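Local coordinates for protein fructose-bisphosphate aldolase (Plasmodium falciparum, PDB 4TR9) that belongs to the class I fructose-bisphosphate aldolase family, folds as a TIM barrel and assembles from four chains, at residues A[131-136]-A[151-156]. Numbering follows the deposited sequence. Where two conformers were deposited one is given.
Sequences QGLDGL and AKWRTV. With 38D (N'-[(E)-(2,4-dichlorophenyl)methylidene]-3,4-dihydroxybenzohydrazide), chain K.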
loop_
_atom_site.group_PDB
_atom_site.type_symbol
_atom_site.label_atom_id
_atom_site.label_comp_id
_atom_site.label_asym_id
_atom_site.label_seq_id
_atom_site.Cartn_x
_atom_site.Cartn_y
_atom_site.Cartn_z
ATOM N N GLN A 131 -20.302 -7.445 6.797
ATOM C CA GLN A 131 -20.187 -7.283 8.241
ATOM C C GLN A 131 -20.174 -8.632 8.953
ATOM O O GLN A 131 -20.690 -9.621 8.433
ATOM C CB GLN A 131 -21.332 -6.420 8.775
ATOM C CG GLN A 131 -21.297 -4.980 8.295
ATOM C CD GLN A 131 -22.384 -4.131 8.922
ATOM O OE1 GLN A 131 -23.461 -4.627 9.252
ATOM N NE2 GLN A 131 -22.103 -2.846 9.097
ATOM N N GLY A 132 -19.576 -8.671 10.139
ATOM C CA GLY A 132 -19.528 -9.896 10.918
ATOM C C GLY A 132 -18.276 -10.076 11.754
ATOM O O GLY A 132 -18.038 -11.155 12.298
ATOM N N LEU A 133 -17.473 -9.023 11.864
ATOM C CA LEU A 133 -16.232 -9.094 12.627
ATOM C C LEU A 133 -16.478 -8.980 14.129
ATOM O O LEU A 133 -15.738 -9.551 14.929
ATOM C CB LEU A 133 -15.262 -8.001 12.173
ATOM C CG LEU A 133 -14.619 -8.200 10.800
ATOM C CD1 LEU A 133 -13.708 -7.031 10.458
ATOM C CD2 LEU A 133 -13.849 -9.510 10.762
ATOM N N ASP A 134 -17.520 -8.245 14.506
ATOM C CA ASP A 134 -17.834 -8.032 15.917
ATOM C C ASP A 134 -18.335 -9.312 16.577
ATOM O O ASP A 134 -19.401 -9.825 16.237
ATOM C CB ASP A 134 -18.873 -6.920 16.074
ATOM C CG ASP A 134 -18.406 -5.600 15.494
ATOM O OD1 ASP A 134 -17.183 -5.428 15.307
ATOM O OD2 ASP A 134 -19.262 -4.731 15.227
ATOM N N GLY A 135 -17.556 -9.822 17.526
ATOM C CA GLY A 135 -17.917 -11.030 18.245
ATOM C C GLY A 135 -17.721 -12.290 17.424
ATOM O O GLY A 135 -18.272 -13.342 17.748
ATOM N N LEU A 136 -16.930 -12.185 16.360
ATOM C CA LEU A 136 -16.674 -13.319 15.479
ATOM C C LEU A 136 -15.908 -14.423 16.199
ATOM O O LEU A 136 -16.223 -15.604 16.052
ATOM C CB LEU A 136 -15.902 -12.871 14.235
ATOM C CG LEU A 136 -15.512 -13.974 13.248
ATOM C CD1 LEU A 136 -16.745 -14.711 12.748
ATOM C CD2 LEU A 136 -14.718 -13.405 12.083
ATOM N N ALA A 151 -15.328 -22.363 8.192
ATOM C CA ALA A 151 -16.271 -21.253 8.106
ATOM C C ALA A 151 -16.290 -20.623 6.718
ATOM O O ALA A 151 -15.442 -20.924 5.877
ATOM C CB ALA A 151 -15.940 -20.203 9.156
ATOM N N LYS A 152 -17.260 -19.744 6.485
ATOM C CA LYS A 152 -17.396 -19.076 5.195
ATOM C C LYS A 152 -17.777 -17.604 5.368
ATOM O O LYS A 152 -18.431 -17.232 6.340
ATOM C CB LYS A 152 -18.433 -19.792 4.331
ATOM C CG LYS A 152 -18.228 -19.600 2.838
ATOM C CD LYS A 152 -19.552 -19.414 2.130
ATOM C CE LYS A 152 -20.275 -18.199 2.677
ATOM N NZ LYS A 152 -21.569 -17.967 1.991
ATOM N N TRP A 153 -17.371 -16.780 4.407
ATOM C CA TRP A 153 -17.539 -15.332 4.484
ATOM C C TRP A 153 -17.606 -14.767 3.072
ATOM O O TRP A 153 -16.593 -14.694 2.377
ATOM C CB TRP A 153 -16.384 -14.719 5.283
ATOM C CG TRP A 153 -16.311 -13.210 5.369
ATOM C CD1 TRP A 153 -16.084 -12.337 4.344
ATOM C CD2 TRP A 153 -16.387 -12.415 6.560
ATOM N NE1 TRP A 153 -16.048 -11.048 4.817
ATOM C CE2 TRP A 153 -16.229 -11.068 6.175
ATOM C CE3 TRP A 153 -16.593 -12.709 7.913
ATOM C CZ2 TRP A 153 -16.264 -10.017 7.093
ATOM C CZ3 TRP A 153 -16.626 -11.665 8.823
ATOM C CH2 TRP A 153 -16.463 -10.336 8.410
ATOM N N ARG A 154 -18.803 -14.376 2.647
ATOM C CA ARG A 154 -19.025 -13.959 1.265
ATOM C C ARG A 154 -18.937 -12.448 1.071
ATOM O O ARG A 154 -19.640 -11.683 1.728
ATOM C CB ARG A 154 -20.386 -14.458 0.779
ATOM C CG ARG A 154 -20.775 -13.965 -0.606
ATOM C CD ARG A 154 -22.081 -14.597 -1.059
ATOM N NE ARG A 154 -22.517 -14.103 -2.361
ATOM C CZ ARG A 154 -23.407 -13.130 -2.533
ATOM N NH1 ARG A 154 -23.745 -12.747 -3.755
ATOM N NH2 ARG A 154 -23.957 -12.540 -1.480
ATOM N N THR A 155 -18.070 -12.031 0.154
ATOM C CA THR A 155 -17.962 -10.628 -0.226
ATOM C C THR A 155 -18.309 -10.482 -1.703
ATOM O O THR A 155 -18.109 -11.411 -2.487
ATOM C CB THR A 155 -16.554 -10.069 0.040
ATOM O OG1 THR A 155 -16.026 -10.647 1.240
ATOM C CG2 THR A 155 -16.600 -8.556 0.188
ATOM N N VAL A 156 -18.831 -9.321 -2.083
ATOM C CA VAL A 156 -19.320 -9.122 -3.442
ATOM C C VAL A 156 -18.683 -7.917 -4.131
ATOM O O VAL A 156 -18.663 -6.814 -3.585
ATOM C CB VAL A 156 -20.854 -8.953 -3.453
ATOM C CG1 VAL A 156 -21.339 -8.513 -4.823
ATOM C CG2 VAL A 156 -21.531 -10.247 -3.032
HETATM N N12 38D K . -27.878 -13.832 -0.609
HETATM C C13 38D K . -28.223 -13.682 -1.995
HETATM C C15 38D K . -29.888 -11.975 -1.261
HETATM C C17 38D K . -30.557 -10.149 -2.659
HETATM C C20 38D K . -28.948 -11.729 -3.470
HETATM C C01 38D K . -24.774 -16.829 -0.757
HETATM C C02 38D K . -23.793 -17.814 -0.876
HETATM O O03 38D K . -22.859 -17.794 -1.934
HETATM C C04 38D K . -23.734 -18.835 0.062
HETATM C C05 38D K . -24.639 -18.873 1.107
HETATM C C06 38D K . -25.612 -17.897 1.227
HETATM O O07 38D K . -22.751 -19.847 -0.036
HETATM C C08 38D K . -25.672 -16.877 0.302
HETATM C C09 38D K . -26.771 -15.821 0.462
HETATM O O10 38D K . -27.496 -15.838 1.450
HETATM N N11 38D K . -26.917 -14.844 -0.581
HETATM C C14 38D K . -29.038 -12.420 -2.256
HETATM C C16 38D K . -30.650 -10.834 -1.458
HETATM CL CL1 38D K . -31.525 -8.720 -2.880
HETATM C C19 38D K . -29.713 -10.586 -3.666
HETATM CL CL2 38D K . -27.892 -12.262 -4.750
#
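In the wall of the class I aldolase TIM barrel, strand 150-157 packs Trp153 against the loop 131-136, which leads into helix 136-146, on the outer side of the barrel, while its neighbours Lys152 and Arg154 line the ligand pocket. Trp153 supplies all the contact from the strand, driving the six-membered end of its indole against the loop. CG stands anti to the backbone N (chi1 175°), which places the six-membered ring beside Gly132 and Leu133. Gly132 meets the edge of the indole, its carbonyl C 3.7 Å from Trp153 CZ3 and close to the ring plane. With no side chain between them, the Gly132 backbone comes right up to the ring, at a phi of 147°. From an oblique direction Leu133 brings one methyl, with CD2 3.6 Å from Trp153 CH2, the two side chains crossing at about a right angle. More loosely, Leu136 CD2 lies 4.2 Å from Trp153 CZ3. Leu133 and Leu136 are the ends of a type II beta turn, tied by Leu136 N to Leu133 O at 3.2 Å, and Gly135 is the N-cap, right before helix 136-146 begins at Leu136. Tyr181 of helix 168-187 stacks on the Trp153 ring, and Arg139 of helix 136-146 donates to Gly132 O. The outer part of the turn belongs to a subunit interface: Asp134 OD2 makes a salt bridge to Lys116 of the second subunit. Alternation along the strand puts Lys152 and Arg154 on the opposite side from Trp153, facing 38D. Arg154, extended from CG to NE and salt-bridged to Glu197, lays CD 3.4 Å from 38D O03. Lys152 bends at chi2 and chi3, and its NZ, paired with Asp40, comes 3.0 Å from 38D O07.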